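Local coordinates for protein putative protease (Parabacteroides distasonis ATCC 8503, PDB 3KD4) that is a putative exported protease whose activity and substrate are not established, and contains two domains of unknown function, at residues 244-252 / 332-341; 447-455 / 483-494. One frame throughout, in Å; residues are numbered along the deposited sequence. Where two conformers were deposited one is given.

Interaction 1 (244-252 / 332-341); sequences EQEKVNIIR and ATVDGKDQYL
A beta-hairpin whose strands 332-334 and 337-341 are joined by a type I' turn from V334 to K337 packs at the edge of a five-stranded antiparallel sheet against helix 244-252, where V248 meets V334 and Q245 meets Q339. The helix runs nearly with an edge strand, 337-341, their axes 9° apart. At the N-terminal end of the helix, D335 N gives a hydrogen bond of 2.7 Å to E244 OE1, from above the carboxylate plane. E244 OE1 and D335 OD1 lie 3.3 Å apart, two acceptors with no hydrogen bond between them, as the side chains pass in opposite directions. Two waters tie the D335 carboxylate to the first turn of the helix, one bridging E244 N to OD1, the other Q245 N to OD2. In the middle, V248 CG2 presses on V334 CG2 at 3.4 Å, a tight fit, while V248 CG1 lies 3.6 Å from Q339 OE1. I251 touches L294 of helix 287-300. The amides of Q245 and Q339 form a reciprocal pair, almost coplanar, each oxygen using an in-plane lone pair. A bend at chi2 (64°) turns Q245 toward the hairpin, with Q339 NE2 2.9 Å from Q245 OE1 and Q245 NE2 3.2 Å from Q339 OE1. N249 OD1 fixes the Q245 amide further, accepting from Q245 NE2 at 3.0 Å and from R252 NH1 at 2.8 Å.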
loop_
_atom_site.group_PDB
_atom_site.type_symbol
_atom_site.label_atom_id
_atom_site.label_comp_id
_atom_site.label_asym_id
_atom_site.label_seq_id
_atom_site.Cartn_x
_atom_site.Cartn_y
_atom_site.Cartn_z
ATOM N N GLU A 244 -2.333 32.393 -2.480
ATOM C CA GLU A 244 -3.040 31.158 -2.169
ATOM C C GLU A 244 -2.107 30.001 -1.852
ATOM O O GLU A 244 -2.419 29.177 -1.005
ATOM C CB GLU A 244 -3.959 30.807 -3.311
ATOM C CG GLU A 244 -5.134 31.723 -3.364
ATOM C CD GLU A 244 -6.148 31.312 -4.410
ATOM O OE1 GLU A 244 -6.026 30.197 -4.979
ATOM O OE2 GLU A 244 -7.076 32.119 -4.654
ATOM N N GLN A 245 -0.945 29.955 -2.505
ATOM C CA GLN A 245 -0.032 28.872 -2.265
ATOM C C GLN A 245 0.477 28.904 -0.816
ATOM O O GLN A 245 0.665 27.856 -0.180
ATOM C CB GLN A 245 1.123 28.895 -3.254
ATOM C CG GLN A 245 2.080 27.698 -3.104
ATOM C CD GLN A 245 1.392 26.373 -3.406
ATOM O OE1 GLN A 245 0.881 26.191 -4.487
ATOM N NE2 GLN A 245 1.366 25.460 -2.438
ATOM N N GLU A 246 0.709 30.111 -0.306
ATOM C CA GLU A 246 1.235 30.270 1.038
ATOM C C GLU A 246 0.194 29.709 2.010
ATOM O O GLU A 246 0.533 29.045 2.959
ATOM C CB GLU A 246 1.529 31.755 1.342
ATOM C CG GLU A 246 2.061 31.959 2.748
ATOM C CD GLU A 246 2.373 33.410 3.091
ATOM O OE1 GLU A 246 2.594 34.227 2.163
ATOM O OE2 GLU A 246 2.383 33.728 4.304
ATOM N N LYS A 247 -1.077 29.983 1.744
ATOM C CA LYS A 247 -2.144 29.488 2.594
ATOM C C LYS A 247 -2.179 27.968 2.648
ATOM O O LYS A 247 -2.332 27.385 3.732
ATOM C CB LYS A 247 -3.487 30.006 2.129
ATOM C CG LYS A 247 -3.662 31.494 2.215
ATOM C CD LYS A 247 -5.061 31.804 1.777
ATOM C CE LYS A 247 -5.434 33.250 1.929
ATOM N NZ LYS A 247 -6.884 33.357 1.558
ATOM N N VAL A 248 -2.046 27.322 1.492
ATOM C CA VAL A 248 -1.991 25.854 1.446
ATOM C C VAL A 248 -0.796 25.373 2.281
ATOM O O VAL A 248 -0.914 24.460 3.106
ATOM C CB VAL A 248 -1.903 25.295 -0.022
ATOM C CG1 VAL A 248 -1.643 23.761 -0.015
ATOM C CG2 VAL A 248 -3.167 25.662 -0.836
ATOM N N ASN A 249 0.353 26.003 2.093
ATOM C CA ASN A 249 1.556 25.578 2.820
ATOM C C ASN A 249 1.408 25.695 4.322
ATOM O O ASN A 249 1.811 24.806 5.054
ATOM C CB ASN A 249 2.761 26.388 2.373
ATOM C CG ASN A 249 3.050 26.240 0.887
ATOM O OD1 ASN A 249 2.604 25.280 0.234
ATOM N ND2 ASN A 249 3.813 27.189 0.350
ATOM N N ILE A 250 0.818 26.792 4.771
ATOM C CA ILE A 250 0.603 27.012 6.195
ATOM C C ILE A 250 -0.286 25.894 6.773
ATOM O O ILE A 250 0.065 25.261 7.780
ATOM C CB ILE A 250 -0.008 28.412 6.452
ATOM C CG1 ILE A 250 1.050 29.507 6.199
ATOM C CG2 ILE A 250 -0.544 28.512 7.892
ATOM C CD1 ILE A 250 0.500 30.964 6.155
ATOM N N ILE A 251 -1.386 25.588 6.085
ATOM C CA ILE A 251 -2.341 24.603 6.579
ATOM C C ILE A 251 -1.721 23.195 6.554
ATOM O O ILE A 251 -1.709 22.485 7.563
ATOM C CB ILE A 251 -3.670 24.641 5.796
ATOM C CG1 ILE A 251 -4.353 26.019 5.921
ATOM C CG2 ILE A 251 -4.619 23.487 6.252
ATOM C CD1 ILE A 251 -4.768 26.410 7.320
ATOM N N ARG A 252 -1.191 22.802 5.406
ATOM C CA ARG A 252 -0.520 21.513 5.257
ATOM C C ARG A 252 0.582 21.315 6.300
ATOM O O ARG A 252 0.665 20.275 6.924
ATOM C CB ARG A 252 0.077 21.409 3.855
ATOM C CG ARG A 252 0.532 20.031 3.454
ATOM C CD ARG A 252 1.355 20.070 2.153
ATOM N NE ARG A 252 2.514 20.920 2.364
ATOM C CZ ARG A 252 2.748 22.094 1.780
ATOM N NH1 ARG A 252 1.931 22.584 0.837
ATOM N NH2 ARG A 252 3.838 22.786 2.129
ATOM N N ALA A 332 -6.501 20.432 -3.909
ATOM C CA ALA A 332 -6.610 21.869 -3.584
ATOM C C ALA A 332 -6.456 22.689 -4.860
ATOM O O ALA A 332 -5.508 22.505 -5.612
ATOM C CB ALA A 332 -5.565 22.292 -2.577
ATOM N N THR A 333 -7.398 23.585 -5.109
ATOM C CA THR A 333 -7.329 24.435 -6.302
ATOM C C THR A 333 -6.680 25.759 -5.920
ATOM O O THR A 333 -7.245 26.505 -5.131
ATOM C CB THR A 333 -8.705 24.691 -6.868
ATOM O OG1 THR A 333 -9.330 23.428 -7.083
ATOM C CG2 THR A 333 -8.625 25.474 -8.201
ATOM N N VAL A 334 -5.486 26.006 -6.449
ATOM C CA VAL A 334 -4.668 27.156 -6.085
ATOM C C VAL A 334 -4.509 28.027 -7.341
ATOM O O VAL A 334 -3.885 27.594 -8.322
ATOM C CB VAL A 334 -3.303 26.679 -5.561
ATOM C CG1 VAL A 334 -2.327 27.850 -5.367
ATOM C CG2 VAL A 334 -3.488 25.825 -4.257
ATOM N N ASP A 335 -5.109 29.219 -7.337
ATOM C CA ASP A 335 -5.087 30.088 -8.537
ATOM C C ASP A 335 -5.523 29.302 -9.796
ATOM O O ASP A 335 -4.850 29.309 -10.824
ATOM C CB ASP A 335 -3.693 30.694 -8.753
ATOM C CG ASP A 335 -3.142 31.350 -7.519
ATOM O OD1 ASP A 335 -3.913 32.038 -6.793
ATOM O OD2 ASP A 335 -1.919 31.200 -7.275
ATOM N N GLY A 336 -6.625 28.577 -9.695
ATOM C CA GLY A 336 -7.190 27.915 -10.875
ATOM C C GLY A 336 -6.493 26.627 -11.309
ATOM O O GLY A 336 -6.856 26.056 -12.350
ATOM N N LYS A 337 -5.501 26.178 -10.535
ATOM C CA LYS A 337 -4.736 24.953 -10.854
ATOM C C LYS A 337 -4.715 24.001 -9.655
ATOM O O LYS A 337 -4.312 24.389 -8.540
ATOM C CB LYS A 337 -3.290 25.271 -11.220
ATOM C CG LYS A 337 -3.130 26.396 -12.287
ATOM C CD LYS A 337 -1.671 26.532 -12.746
ATOM C CE LYS A 337 -1.402 27.877 -13.414
ATOM N NZ LYS A 337 -0.023 27.902 -14.073
ATOM N N ASP A 338 -5.081 22.755 -9.905
ATOM C CA ASP A 338 -5.157 21.782 -8.855
ATOM C C ASP A 338 -3.806 21.229 -8.447
ATOM O O ASP A 338 -2.959 20.997 -9.271
ATOM C CB ASP A 338 -6.063 20.642 -9.276
ATOM C CG ASP A 338 -7.503 21.014 -9.262
ATOM O OD1 ASP A 338 -7.870 22.088 -8.711
ATOM O OD2 ASP A 338 -8.287 20.191 -9.800
ATOM N N GLN A 339 -3.634 20.983 -7.146
ATOM C CA GLN A 339 -2.508 20.213 -6.662
ATOM C C GLN A 339 -3.047 19.209 -5.675
ATOM O O GLN A 339 -4.118 19.422 -5.073
ATOM C CB GLN A 339 -1.422 21.128 -6.034
ATOM C CG GLN A 339 -1.885 21.860 -4.786
ATOM C CD GLN A 339 -0.919 22.964 -4.378
ATOM O OE1 GLN A 339 -0.381 22.941 -3.285
ATOM N NE2 GLN A 339 -0.699 23.920 -5.257
ATOM N N TYR A 340 -2.333 18.105 -5.542
ATOM C CA TYR A 340 -2.770 16.988 -4.715
ATOM C C TYR A 340 -1.900 16.839 -3.471
ATOM O O TYR A 340 -0.687 16.913 -3.566
ATOM C CB TYR A 340 -2.761 15.699 -5.530
ATOM C CG TYR A 340 -3.566 15.859 -6.805
ATOM C CD1 TYR A 340 -4.929 16.148 -6.747
ATOM C CD2 TYR A 340 -2.967 15.761 -8.064
ATOM C CE1 TYR A 340 -5.694 16.309 -7.913
ATOM C CE2 TYR A 340 -3.725 15.904 -9.240
ATOM C CZ TYR A 340 -5.095 16.186 -9.138
ATOM O OH TYR A 340 -5.833 16.396 -10.249
ATOM N N LEU A 341 -2.550 16.665 -2.321
ATOM C CA LEU A 341 -1.854 16.474 -1.056
ATOM C C LEU A 341 -2.108 15.048 -0.576
ATOM O O LEU A 341 -3.262 14.632 -0.407
ATOM C CB LEU A 341 -2.335 17.500 -0.021
ATOM C CG LEU A 341 -2.577 18.935 -0.497
ATOM C CD1 LEU A 341 -2.737 19.875 0.696
ATOM C CD2 LEU A 341 -1.453 19.419 -1.402
HETATM O O HOH W 1 -2.644 33.813 -5.021
HETATM O O HOH W 2 -0.497 31.428 -5.118
#

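Interaction 2 (447-455 / 483-494); sequences VISKPFGKV and EYSDVRSLIHEW
Strands 447-450 and 453-455 lie over helix 483-494 almost along its length, the first running against it at 155° and the second with it at 27°, so that I448 and V455 face L490 and E493. A type I turn from K450 to G453 joins the strands, and no direct hydrogen bond crosses to the helix. L490 buries the most surface in the contact. Its CD1 lies 3.5 Å from G453 CA, a tight fit against a residue without a side chain, while its CD2 reaches I448 O and K450 CG. Next to it, V455 CG2 rests on L490 O, and V455 CG1 touches the E493 chain and, at 4.2 Å, the edge of the W494 ring at CE3. E493 bends at chi2 (115°) and lays its carboxylate alongside I448, whose CG2 stands 3.4 Å from E493 OE2. At the turn end, K450 crosses D486 at about a right angle. Its chain bends at chi2 and then runs extended, bringing CE to 3.5 Å from S489 OG. The salt bridge from K450 NZ to D486 OD1 is long, 4.0 Å, but one water spans it, accepting from K450 NZ and donating to D486 OD1. S489 OG is itself bonded to D486 O. The hairpin forms an edge of a mixed five-stranded sheet that the helix covers: L490 also meets L474 and W494 meets I472, both on strand 465-474, while W494 NE1 bonds D402 and the W494 ring makes a cation-pi contact with R470.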
loop_
_atom_site.group_PDB
_atom_site.type_symbol
_atom_site.label_atom_id
_atom_site.label_comp_id
_atom_site.label_asym_id
_atom_site.label_seq_id
_atom_site.Cartn_x
_atom_site.Cartn_y
_atom_site.Cartn_z
ATOM N N VAL A 447 27.436 5.512 -22.047
ATOM C CA VAL A 447 26.013 5.626 -22.288
ATOM C C VAL A 447 25.425 4.242 -22.525
ATOM O O VAL A 447 25.987 3.435 -23.267
ATOM C CB VAL A 447 25.660 6.465 -23.519
ATOM C CG1 VAL A 447 24.117 6.618 -23.611
ATOM C CG2 VAL A 447 26.314 7.839 -23.456
ATOM N N ILE A 448 24.333 3.967 -21.831
ATOM C CA ILE A 448 23.514 2.802 -22.089
ATOM C C ILE A 448 22.097 3.312 -22.379
ATOM O O ILE A 448 21.495 4.039 -21.589
ATOM C CB ILE A 448 23.559 1.777 -20.931
ATOM C CG1 ILE A 448 22.630 0.605 -21.266
ATOM C CG2 ILE A 448 23.214 2.454 -19.575
ATOM C CD1 ILE A 448 22.818 -0.627 -20.411
ATOM N N SER A 449 21.602 2.984 -23.554
ATOM C CA SER A 449 20.335 3.500 -24.011
ATOM C C SER A 449 19.401 2.355 -24.376
ATOM O O SER A 449 19.769 1.451 -25.131
ATOM C CB SER A 449 20.574 4.396 -25.217
ATOM O OG SER A 449 19.430 5.179 -25.417
ATOM N N LYS A 450 18.193 2.389 -23.839
ATOM C CA LYS A 450 17.242 1.311 -24.032
ATOM C C LYS A 450 15.917 1.941 -24.374
ATOM O O LYS A 450 15.763 3.161 -24.281
ATOM C CB LYS A 450 17.107 0.466 -22.750
ATOM C CG LYS A 450 18.351 -0.367 -22.409
ATOM C CD LYS A 450 18.747 -1.381 -23.466
ATOM C CE LYS A 450 20.018 -2.084 -23.045
ATOM N NZ LYS A 450 20.510 -3.072 -24.029
ATOM N N PRO A 451 14.945 1.116 -24.773
ATOM C CA PRO A 451 13.680 1.715 -25.192
ATOM C C PRO A 451 12.981 2.571 -24.123
ATOM O O PRO A 451 12.287 3.492 -24.479
ATOM C CB PRO A 451 12.823 0.497 -25.556
ATOM C CG PRO A 451 13.818 -0.593 -25.908
ATOM C CD PRO A 451 14.990 -0.343 -25.041
ATOM N N PHE A 452 13.190 2.306 -22.842
ATOM C CA PHE A 452 12.407 3.010 -21.821
ATOM C C PHE A 452 13.282 3.804 -20.862
ATOM O O PHE A 452 12.805 4.297 -19.846
ATOM C CB PHE A 452 11.483 2.002 -21.125
ATOM C CG PHE A 452 10.477 1.386 -22.061
ATOM C CD1 PHE A 452 9.538 2.197 -22.733
ATOM C CD2 PHE A 452 10.497 0.020 -22.340
ATOM C CE1 PHE A 452 8.618 1.640 -23.662
ATOM C CE2 PHE A 452 9.590 -0.550 -23.249
ATOM C CZ PHE A 452 8.641 0.264 -23.902
ATOM N N GLY A 453 14.559 3.986 -21.208
ATOM C CA GLY A 453 15.399 4.870 -20.403
ATOM C C GLY A 453 16.835 4.935 -20.865
ATOM O O GLY A 453 17.178 4.397 -21.906
ATOM N N LYS A 454 17.672 5.588 -20.063
ATOM C CA LYS A 454 19.059 5.833 -20.456
ATOM C C LYS A 454 19.844 6.200 -19.216
ATOM O O LYS A 454 19.320 6.850 -18.328
ATOM C CB LYS A 454 19.093 6.978 -21.493
ATOM C CG LYS A 454 20.479 7.423 -21.962
ATOM C CD LYS A 454 20.408 8.462 -23.052
ATOM C CE LYS A 454 20.036 9.840 -22.515
ATOM N NZ LYS A 454 20.138 10.914 -23.624
ATOM N N VAL A 455 21.090 5.753 -19.162
ATOM C CA VAL A 455 22.029 6.104 -18.092
ATOM C C VAL A 455 23.302 6.639 -18.770
ATOM O O VAL A 455 23.771 6.065 -19.751
ATOM C CB VAL A 455 22.391 4.904 -17.194
ATOM C CG1 VAL A 455 23.525 5.253 -16.239
ATOM C CG2 VAL A 455 21.174 4.405 -16.416
ATOM N N GLU A 483 10.451 -7.442 -21.196
ATOM C CA GLU A 483 11.003 -6.096 -21.149
ATOM C C GLU A 483 11.961 -5.927 -19.986
ATOM O O GLU A 483 12.654 -4.931 -19.909
ATOM C CB GLU A 483 9.874 -5.070 -20.973
ATOM C CG GLU A 483 9.040 -4.793 -22.211
ATOM C CD GLU A 483 7.718 -4.077 -21.920
ATOM O OE1 GLU A 483 7.178 -4.147 -20.791
ATOM O OE2 GLU A 483 7.195 -3.449 -22.864
ATOM N N TYR A 484 12.002 -6.907 -19.087
ATOM C CA TYR A 484 12.687 -6.753 -17.820
ATOM C C TYR A 484 14.200 -6.623 -17.971
ATOM O O TYR A 484 14.823 -5.808 -17.292
ATOM C CB TYR A 484 12.310 -7.904 -16.918
ATOM C CG TYR A 484 13.090 -8.025 -15.641
ATOM C CD1 TYR A 484 12.866 -7.158 -14.572
ATOM C CD2 TYR A 484 14.054 -9.016 -15.490
ATOM C CE1 TYR A 484 13.596 -7.278 -13.367
ATOM C CE2 TYR A 484 14.787 -9.146 -14.298
ATOM C CZ TYR A 484 14.539 -8.303 -13.233
ATOM O OH TYR A 484 15.255 -8.442 -12.055
ATOM N N SER A 485 14.798 -7.379 -18.884
ATOM C CA SER A 485 16.251 -7.333 -19.012
ATOM C C SER A 485 16.767 -5.930 -19.374
ATOM O O SER A 485 17.760 -5.464 -18.802
ATOM C CB SER A 485 16.730 -8.390 -20.001
ATOM O OG SER A 485 16.645 -9.670 -19.400
ATOM N N ASP A 486 16.076 -5.250 -20.278
ATOM C CA ASP A 486 16.437 -3.906 -20.664
ATOM C C ASP A 486 16.369 -2.896 -19.513
ATOM O O ASP A 486 17.279 -2.065 -19.401
ATOM C CB ASP A 486 15.571 -3.417 -21.829
ATOM C CG ASP A 486 15.911 -4.103 -23.143
ATOM O OD1 ASP A 486 17.002 -4.724 -23.255
ATOM O OD2 ASP A 486 15.071 -4.033 -24.072
ATOM N N VAL A 487 15.334 -2.930 -18.669
ATOM C CA VAL A 487 15.285 -1.972 -17.568
ATOM C C VAL A 487 16.277 -2.381 -16.447
ATOM O O VAL A 487 16.884 -1.540 -15.786
ATOM C CB VAL A 487 13.848 -1.710 -17.036
ATOM C CG1 VAL A 487 13.221 -2.952 -16.475
ATOM C CG2 VAL A 487 13.870 -0.546 -15.989
ATOM N N ARG A 488 16.454 -3.683 -16.260
ATOM C CA ARG A 488 17.403 -4.164 -15.288
ATOM C C ARG A 488 18.816 -3.710 -15.654
ATOM O O ARG A 488 19.579 -3.316 -14.794
ATOM C CB ARG A 488 17.339 -5.672 -15.191
ATOM C CG ARG A 488 18.364 -6.266 -14.239
ATOM C CD ARG A 488 18.147 -7.727 -14.225
ATOM N NE ARG A 488 19.122 -8.421 -13.411
ATOM C CZ ARG A 488 20.190 -9.071 -13.888
ATOM N NH1 ARG A 488 20.459 -9.109 -15.199
ATOM N NH2 ARG A 488 21.004 -9.695 -13.036
ATOM N N SER A 489 19.160 -3.746 -16.926
ATOM C CA SER A 489 20.495 -3.294 -17.314
ATOM C C SER A 489 20.684 -1.787 -17.035
ATOM O O SER A 489 21.739 -1.391 -16.596
ATOM C CB SER A 489 20.810 -3.699 -18.758
ATOM O OG SER A 489 20.087 -2.911 -19.679
ATOM N N LEU A 490 19.628 -0.974 -17.171
ATOM C CA LEU A 490 19.704 0.439 -16.819
ATOM C C LEU A 490 19.930 0.617 -15.341
ATOM O O LEU A 490 20.836 1.372 -14.907
ATOM C CB LEU A 490 18.425 1.198 -17.246
ATOM C CG LEU A 490 18.090 1.244 -18.741
ATOM C CD1 LEU A 490 16.722 1.953 -19.025
ATOM C CD2 LEU A 490 19.217 1.933 -19.546
ATOM N N ILE A 491 19.102 -0.075 -14.547
ATOM C CA ILE A 491 19.128 0.101 -13.095
ATOM C C ILE A 491 20.483 -0.365 -12.580
ATOM O O ILE A 491 21.116 0.281 -11.744
ATOM C CB ILE A 491 17.954 -0.651 -12.369
ATOM C CG1 ILE A 491 16.627 0.007 -12.744
ATOM C CG2 ILE A 491 18.178 -0.643 -10.857
ATOM C CD1 ILE A 491 15.373 -0.926 -12.574
ATOM N N HIS A 492 20.929 -1.482 -13.109
ATOM C CA HIS A 492 22.232 -2.004 -12.741
ATOM C C HIS A 492 23.392 -1.048 -13.146
ATOM O O HIS A 492 24.353 -0.882 -12.408
ATOM C CB HIS A 492 22.389 -3.388 -13.368
ATOM C CG HIS A 492 23.746 -3.981 -13.204
ATOM N ND1 HIS A 492 24.210 -4.438 -11.985
ATOM C CD2 HIS A 492 24.724 -4.235 -14.103
ATOM C CE1 HIS A 492 25.436 -4.906 -12.138
ATOM N NE2 HIS A 492 25.767 -4.808 -13.415
ATOM N N GLU A 493 23.289 -0.417 -14.311
ATOM C CA GLU A 493 24.332 0.537 -14.726
ATOM C C GLU A 493 24.424 1.659 -13.707
ATOM O O GLU A 493 25.528 2.107 -13.359
ATOM C CB GLU A 493 24.078 1.093 -16.127
ATOM C CG GLU A 493 25.252 1.962 -16.651
ATOM C CD GLU A 493 25.952 1.364 -17.863
ATOM O OE1 GLU A 493 25.970 0.138 -18.012
ATOM O OE2 GLU A 493 26.469 2.153 -18.673
ATOM N N TRP A 494 23.275 2.071 -13.179
ATOM C CA TRP A 494 23.238 3.109 -12.161
ATOM C C TRP A 494 23.835 2.670 -10.823
ATOM O O TRP A 494 24.625 3.410 -10.235
ATOM C CB TRP A 494 21.809 3.632 -11.940
ATOM C CG TRP A 494 21.786 4.766 -11.001
ATOM C CD1 TRP A 494 21.452 4.732 -9.699
ATOM C CD2 TRP A 494 22.150 6.117 -11.292
ATOM N NE1 TRP A 494 21.598 5.983 -9.128
ATOM C CE2 TRP A 494 22.003 6.859 -10.100
ATOM C CE3 TRP A 494 22.573 6.776 -12.442
ATOM C CZ2 TRP A 494 22.265 8.233 -10.031
ATOM C CZ3 TRP A 494 22.827 8.155 -12.385
ATOM C CH2 TRP A 494 22.663 8.867 -11.188
HETATM O O HOH W 3 19.522 -5.103 -22.342
#

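How the interactions relate
Both contacts illustrate one principle, a beta-hairpin at the border of a sheet packed along a helix, yet they solve it differently. Interaction 1 joins its partners with direct hydrogen bonds between side chains and to the turn backbone, whereas interaction 2 relies on apolar packing and a water-mediated charge pair. They follow in series along the chain, belong to separate sheets and do not touch: their centres are 37 Å apart and their nearest atoms about 23 Å. Interaction 2 belongs to the DUF3858 part of the protein. No active site is identified near either; the glycerol hydrogen-bonded to L341 O in interaction 1 probably came from the crystallisation liquor.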